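Local coordinates for protein transcriptional regulator, PadR family (Bacillus cereus, PDB 4ESB) that probably binds DNA as a dimer through a winged helix-turn-helix domain and so regulates transcription of target genes, at residues G8-C13 with T38-G43; G12-I17 with Y26-K31. All coordinates share one frame; numbering follows the deposited sequence.

Contact 1. Residues G8-C13 with T38-G43; sequences GVLEGC and TFVSEG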
loop_
_atom_site.group_PDB
_atom_site.type_symbol
_atom_site.label_atom_id
_atom_site.label_comp_id
_atom_site.label_asym_id
_atom_site.label_seq_id
_atom_site.Cartn_x
_atom_site.Cartn_y
_atom_site.Cartn_z
ATOM N N GLY A 8 2.143 -5.374 -2.115
ATOM C CA GLY A 8 2.908 -4.438 -1.315
ATOM C C GLY A 8 2.870 -4.806 0.157
ATOM O O GLY A 8 3.889 -4.769 0.849
ATOM N N VAL A 9 1.686 -5.186 0.627
ATOM C CA VAL A 9 1.452 -5.431 2.045
ATOM C C VAL A 9 1.446 -6.916 2.408
ATOM O O VAL A 9 1.192 -7.276 3.556
ATOM C CB VAL A 9 0.094 -4.845 2.475
ATOM C CG1 VAL A 9 0.036 -3.356 2.170
ATOM C CG2 VAL A 9 -1.042 -5.584 1.778
ATOM N N LEU A 10 1.729 -7.774 1.435
ATOM C CA LEU A 10 1.612 -9.216 1.635
ATOM C C LEU A 10 2.718 -9.757 2.541
ATOM O O LEU A 10 2.471 -10.621 3.383
ATOM C CB LEU A 10 1.625 -9.939 0.287
ATOM C CG LEU A 10 1.518 -11.465 0.301
ATOM C CD1 LEU A 10 0.201 -11.929 0.908
ATOM C CD2 LEU A 10 1.669 -11.996 -1.112
ATOM N N GLU A 11 3.933 -9.251 2.364
ATOM C CA GLU A 11 5.057 -9.657 3.200
ATOM C C GLU A 11 4.772 -9.341 4.666
ATOM O O GLU A 11 5.065 -10.142 5.552
ATOM C CB GLU A 11 6.339 -8.955 2.745
ATOM C CG GLU A 11 7.568 -9.292 3.576
ATOM C CD GLU A 11 8.867 -9.023 2.837
ATOM O OE1 GLU A 11 8.809 -8.639 1.651
ATOM O OE2 GLU A 11 9.946 -9.198 3.441
ATOM N N GLY A 12 4.189 -8.173 4.912
ATOM C CA GLY A 12 3.870 -7.744 6.262
ATOM C C GLY A 12 2.778 -8.574 6.907
ATOM O O GLY A 12 2.830 -8.867 8.101
ATOM N N CYS A 13 1.781 -8.956 6.118
ATOM C CA CYS A 13 0.667 -9.747 6.633
ATOM C C CYS A 13 1.109 -11.183 6.888
ATOM O O CYS A 13 0.606 -11.849 7.789
ATOM C CB CYS A 13 -0.508 -9.715 5.657
ATOM S SG CYS A 13 -1.314 -8.097 5.556
ATOM N N THR A 38 -7.392 -13.524 -1.928
ATOM C CA THR A 38 -7.972 -14.616 -2.708
ATOM C C THR A 38 -7.071 -15.126 -3.833
ATOM O O THR A 38 -7.254 -16.241 -4.317
ATOM C CB THR A 38 -9.328 -14.202 -3.314
ATOM O OG1 THR A 38 -9.163 -13.020 -4.106
ATOM C CG2 THR A 38 -10.345 -13.933 -2.211
ATOM N N PHE A 39 -6.102 -14.319 -4.249
ATOM C CA PHE A 39 -5.257 -14.685 -5.382
ATOM C C PHE A 39 -4.048 -15.529 -4.984
ATOM O O PHE A 39 -3.409 -16.129 -5.848
ATOM C CB PHE A 39 -4.768 -13.432 -6.109
ATOM C CG PHE A 39 -3.576 -12.790 -5.465
ATOM C CD1 PHE A 39 -2.291 -13.148 -5.841
ATOM C CD2 PHE A 39 -3.739 -11.830 -4.477
ATOM C CE1 PHE A 39 -1.190 -12.559 -5.247
ATOM C CE2 PHE A 39 -2.644 -11.238 -3.881
ATOM C CZ PHE A 39 -1.367 -11.602 -4.265
ATOM N N VAL A 40 -3.722 -15.577 -3.694
ATOM C CA VAL A 40 -2.502 -16.264 -3.274
ATOM C C VAL A 40 -2.652 -17.782 -3.314
ATOM O O VAL A 40 -3.729 -18.328 -3.077
ATOM C CB VAL A 40 -2.027 -15.845 -1.857
ATOM C CG1 VAL A 40 -1.960 -14.332 -1.739
ATOM C CG2 VAL A 40 -2.916 -16.441 -0.775
ATOM N N SER A 41 -1.549 -18.447 -3.631
ATOM C CA SER A 41 -1.456 -19.896 -3.574
ATOM C C SER A 41 -0.046 -20.226 -3.099
ATOM O O SER A 41 0.826 -19.355 -3.101
ATOM C CB SER A 41 -1.698 -20.502 -4.954
ATOM O OG SER A 41 -0.643 -20.160 -5.834
ATOM N N GLU A 42 0.189 -21.469 -2.697
ATOM C CA GLU A 42 1.518 -21.865 -2.254
ATOM C C GLU A 42 2.515 -21.586 -3.367
ATOM O O GLU A 42 3.644 -21.164 -3.112
ATOM C CB GLU A 42 1.564 -23.348 -1.890
ATOM C CG GLU A 42 1.003 -23.682 -0.520
ATOM C CD GLU A 42 1.192 -25.145 -0.156
ATOM O OE1 GLU A 42 0.253 -25.944 -0.369
ATOM O OE2 GLU A 42 2.281 -25.492 0.344
ATOM N N GLY A 43 2.082 -21.818 -4.602
ATOM C CA GLY A 43 2.939 -21.642 -5.758
ATOM C C GLY A 43 3.310 -20.192 -6.001
ATOM O O GLY A 43 4.440 -19.891 -6.390
#
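In the winged helix-turn-helix fold of this PadR-family regulator, L10 in the first turn of helix 10-20 packs against F39 and V40, which belong to the link between helices 25-34 and 42-54, the pair that forms the helix-turn-helix. The contact is small and wholly apolar: the two segments bury 77 Å² together, no hydrogen bond crosses between them, and the nearest CA atoms, those of L10 and V40, are still 9.5 Å apart. Side chains therefore have to bridge the space. L10 does so with CG anti to its backbone N (chi1 180°), which carries the isobutyl group out toward the link and gives each methyl its own neighbour. L10 CD1 reaches V40 CG1 at 4.2 Å, the two side chains meeting at a slant, while L10 CD2 lies 4.4 Å from F39 CZ and approaches the ring obliquely. These are loose van der Waals distances, and other residues share the job: F37 and L48 also touch L10, whereas L32 and I45 touch V40, so the contact forms one patch of a core supplied by helices 10-20, 25-34 and 42-54, with F37 from the loop between the last two. V9, next to L10, packs instead on F87 and W91 of helix 78-101 and on V98 of the second subunit. Next in sequence after V40, S41 occupies the N-cap position of helix 42-54; its side chain caps a backbone N just beyond G43, and S41 N in turn bonds S44 OG, a reciprocal arrangement consistent with a capping box. V40 CG1, anti to its own carbonyl carbon, serves two neighbours, since besides meeting L10 it sits 3.7 Å above the plane of the F39 ring, over its centre.

Contact 2. Residues G12-I17 with Y26-K31; sequences GCILYI and YELSTK
I17 and I14 of helix 10-20 meet L28 of helix 25-34 in the core of the winged helix-turn-helix domain, where the first helix backs the first helix of the DNA-binding motif. The axes of the two short segments make an angle of 117° in their N-to-C directions and approach to 11.0 Å, at which only side chains span the gap between these segments; together the segments bury 198 Å². The tight part centres on L28. Its CG stands anti to the backbone N (chi1 174°), and from there the two methyls divide between isoleucines three residues apart: L28 CD1 meets I17 CG2 at 3.8 Å, and L28 CD2 lies 4.3 Å from I14 CG2. Both isoleucines thus present their CG2 methyls to the same leucine. L32 touches both isoleucines, L49 of helix 42-54 packs on L28 and M52 on I14, while I17 is also reached by L101 of the second subunit, which places this core next to the dimer interface.

The looser side is that of K31. Its aliphatic part borrows the same I17 methyl, with K31 CD 4.3 Å from I17 CG2, but the rest of the chain leads away; NZ makes a weak, long ion pair with E21 and a weak hydrogen bond to a glycerol probably left from crystallisation. Y26, which is exposed, and T30 take no part in the contact, and a polar arrangement replaces the methyl packing there. Y26 O accepts from both T30 N and T30 OG1, which arrive from opposite faces of its plane, and the hydroxyl, 3.0 Å from Y26 O, stands tilted 34° from that plane.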
loop_
_atom_site.group_PDB
_atom_site.type_symbol
_atom_site.label_atom_id
_atom_site.label_comp_id
_atom_site.label_asym_id
_atom_site.label_seq_id
_atom_site.Cartn_x
_atom_site.Cartn_y
_atom_site.Cartn_z
ATOM N N GLY A 12 4.189 -8.173 4.912
ATOM C CA GLY A 12 3.870 -7.744 6.262
ATOM C C GLY A 12 2.778 -8.574 6.907
ATOM O O GLY A 12 2.830 -8.867 8.101
ATOM N N CYS A 13 1.781 -8.956 6.118
ATOM C CA CYS A 13 0.667 -9.747 6.633
ATOM C C CYS A 13 1.109 -11.183 6.888
ATOM O O CYS A 13 0.606 -11.849 7.789
ATOM C CB CYS A 13 -0.508 -9.715 5.657
ATOM S SG CYS A 13 -1.314 -8.097 5.556
ATOM N N ILE A 14 2.051 -11.652 6.080
ATOM C CA ILE A 14 2.663 -12.956 6.294
ATOM C C ILE A 14 3.460 -12.968 7.600
ATOM O O ILE A 14 3.390 -13.929 8.367
ATOM C CB ILE A 14 3.574 -13.349 5.115
ATOM C CG1 ILE A 14 2.720 -13.870 3.960
ATOM C CG2 ILE A 14 4.590 -14.407 5.540
ATOM C CD1 ILE A 14 3.504 -14.241 2.720
ATOM N N LEU A 15 4.212 -11.901 7.857
ATOM C CA LEU A 15 4.959 -11.797 9.105
ATOM C C LEU A 15 4.005 -11.747 10.291
ATOM O O LEU A 15 4.254 -12.380 11.318
ATOM C CB LEU A 15 5.860 -10.560 9.117
ATOM C CG LEU A 15 7.087 -10.575 8.202
ATOM C CD1 LEU A 15 7.779 -9.222 8.237
ATOM C CD2 LEU A 15 8.054 -11.678 8.603
ATOM N N TYR A 16 2.914 -10.998 10.153
ATOM C CA TYR A 16 1.939 -10.904 11.232
ATOM C C TYR A 16 1.401 -12.280 11.586
ATOM O O TYR A 16 1.386 -12.675 12.749
ATOM C CB TYR A 16 0.768 -9.997 10.857
ATOM C CG TYR A 16 -0.270 -9.945 11.951
ATOM C CD1 TYR A 16 -0.052 -9.202 13.104
ATOM C CD2 TYR A 16 -1.456 -10.661 11.847
ATOM C CE1 TYR A 16 -0.991 -9.160 14.116
ATOM C CE2 TYR A 16 -2.402 -10.624 12.854
ATOM C CZ TYR A 16 -2.163 -9.873 13.985
ATOM O OH TYR A 16 -3.101 -9.836 14.989
ATOM N N ILE A 17 0.956 -13.004 10.565
ATOM C CA ILE A 17 0.347 -14.312 10.758
ATOM C C ILE A 17 1.331 -15.285 11.396
ATOM O O ILE A 17 0.998 -15.963 12.368
ATOM C CB ILE A 17 -0.171 -14.882 9.424
ATOM C CG1 ILE A 17 -1.473 -14.179 9.033
ATOM C CG2 ILE A 17 -0.400 -16.383 9.531
ATOM C CD1 ILE A 17 -1.808 -14.273 7.561
ATOM N N TYR A 26 0.948 -24.748 3.465
ATOM C CA TYR A 26 -0.444 -24.861 3.048
ATOM C C TYR A 26 -1.365 -24.171 4.048
ATOM O O TYR A 26 -2.339 -23.516 3.672
ATOM C CB TYR A 26 -0.836 -26.331 2.905
ATOM C CG TYR A 26 -2.317 -26.540 2.702
ATOM C CD1 TYR A 26 -2.935 -26.149 1.524
ATOM C CD2 TYR A 26 -3.096 -27.129 3.691
ATOM C CE1 TYR A 26 -4.288 -26.334 1.335
ATOM C CE2 TYR A 26 -4.449 -27.319 3.510
ATOM C CZ TYR A 26 -5.040 -26.919 2.331
ATOM O OH TYR A 26 -6.388 -27.107 2.144
ATOM N N GLU A 27 -1.043 -24.333 5.325
ATOM C CA GLU A 27 -1.781 -23.693 6.405
ATOM C C GLU A 27 -1.733 -22.173 6.251
ATOM O O GLU A 27 -2.731 -21.481 6.459
ATOM C CB GLU A 27 -1.172 -24.109 7.744
ATOM C CG GLU A 27 -1.951 -23.691 8.973
ATOM C CD GLU A 27 -1.248 -24.103 10.255
ATOM O OE1 GLU A 27 -1.791 -23.841 11.349
ATOM O OE2 GLU A 27 -0.148 -24.687 10.163
ATOM N N LEU A 28 -0.567 -21.662 5.870
ATOM C CA LEU A 28 -0.370 -20.226 5.699
ATOM C C LEU A 28 -1.254 -19.659 4.592
ATOM O O LEU A 28 -2.001 -18.704 4.809
ATOM C CB LEU A 28 1.098 -19.925 5.387
ATOM C CG LEU A 28 1.431 -18.471 5.043
ATOM C CD1 LEU A 28 1.047 -17.540 6.183
ATOM C CD2 LEU A 28 2.907 -18.324 4.704
ATOM N N SER A 29 -1.170 -20.250 3.405
ATOM C CA SER A 29 -1.904 -19.746 2.249
ATOM C C SER A 29 -3.413 -19.898 2.425
ATOM O O SER A 29 -4.188 -19.096 1.901
ATOM C CB SER A 29 -1.460 -20.465 0.979
ATOM O OG SER A 29 -2.051 -21.741 0.896
ATOM N N THR A 30 -3.829 -20.928 3.153
ATOM C CA THR A 30 -5.245 -21.099 3.457
ATOM C C THR A 30 -5.730 -19.922 4.293
ATOM O O THR A 30 -6.764 -19.324 3.995
ATOM C CB THR A 30 -5.531 -22.411 4.220
ATOM O OG1 THR A 30 -5.280 -23.533 3.368
ATOM C CG2 THR A 30 -6.985 -22.453 4.681
ATOM N N LYS A 31 -4.977 -19.586 5.338
ATOM C CA LYS A 31 -5.323 -18.449 6.184
ATOM C C LYS A 31 -5.338 -17.158 5.369
ATOM O O LYS A 31 -6.231 -16.328 5.529
ATOM C CB LYS A 31 -4.348 -18.316 7.357
ATOM C CG LYS A 31 -4.506 -19.384 8.432
ATOM C CD LYS A 31 -3.827 -18.953 9.724
ATOM C CE LYS A 31 -3.635 -20.113 10.691
ATOM N NZ LYS A 31 -4.916 -20.623 11.253
#

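Both contacts start from helix 10-20, where residues 8-13 and 12-17 overlap at G12 and C13, and their centres lie 8 Å apart. Along the chain the helix is followed first by 26-31, its partner in contact 2, and then by 38-43, its partner in contact 1. Helix 10-20 therefore packs against the first helix of the probable helix-turn-helix, 25-34, and against the connection to the second, 42-54. The two partner segments also meet each other, with V40 CG2 4.0 Å from S29 O. Since residues of both contacts reach the second subunit, the shared helix joins the probable DNA-binding unit to the dimer interface.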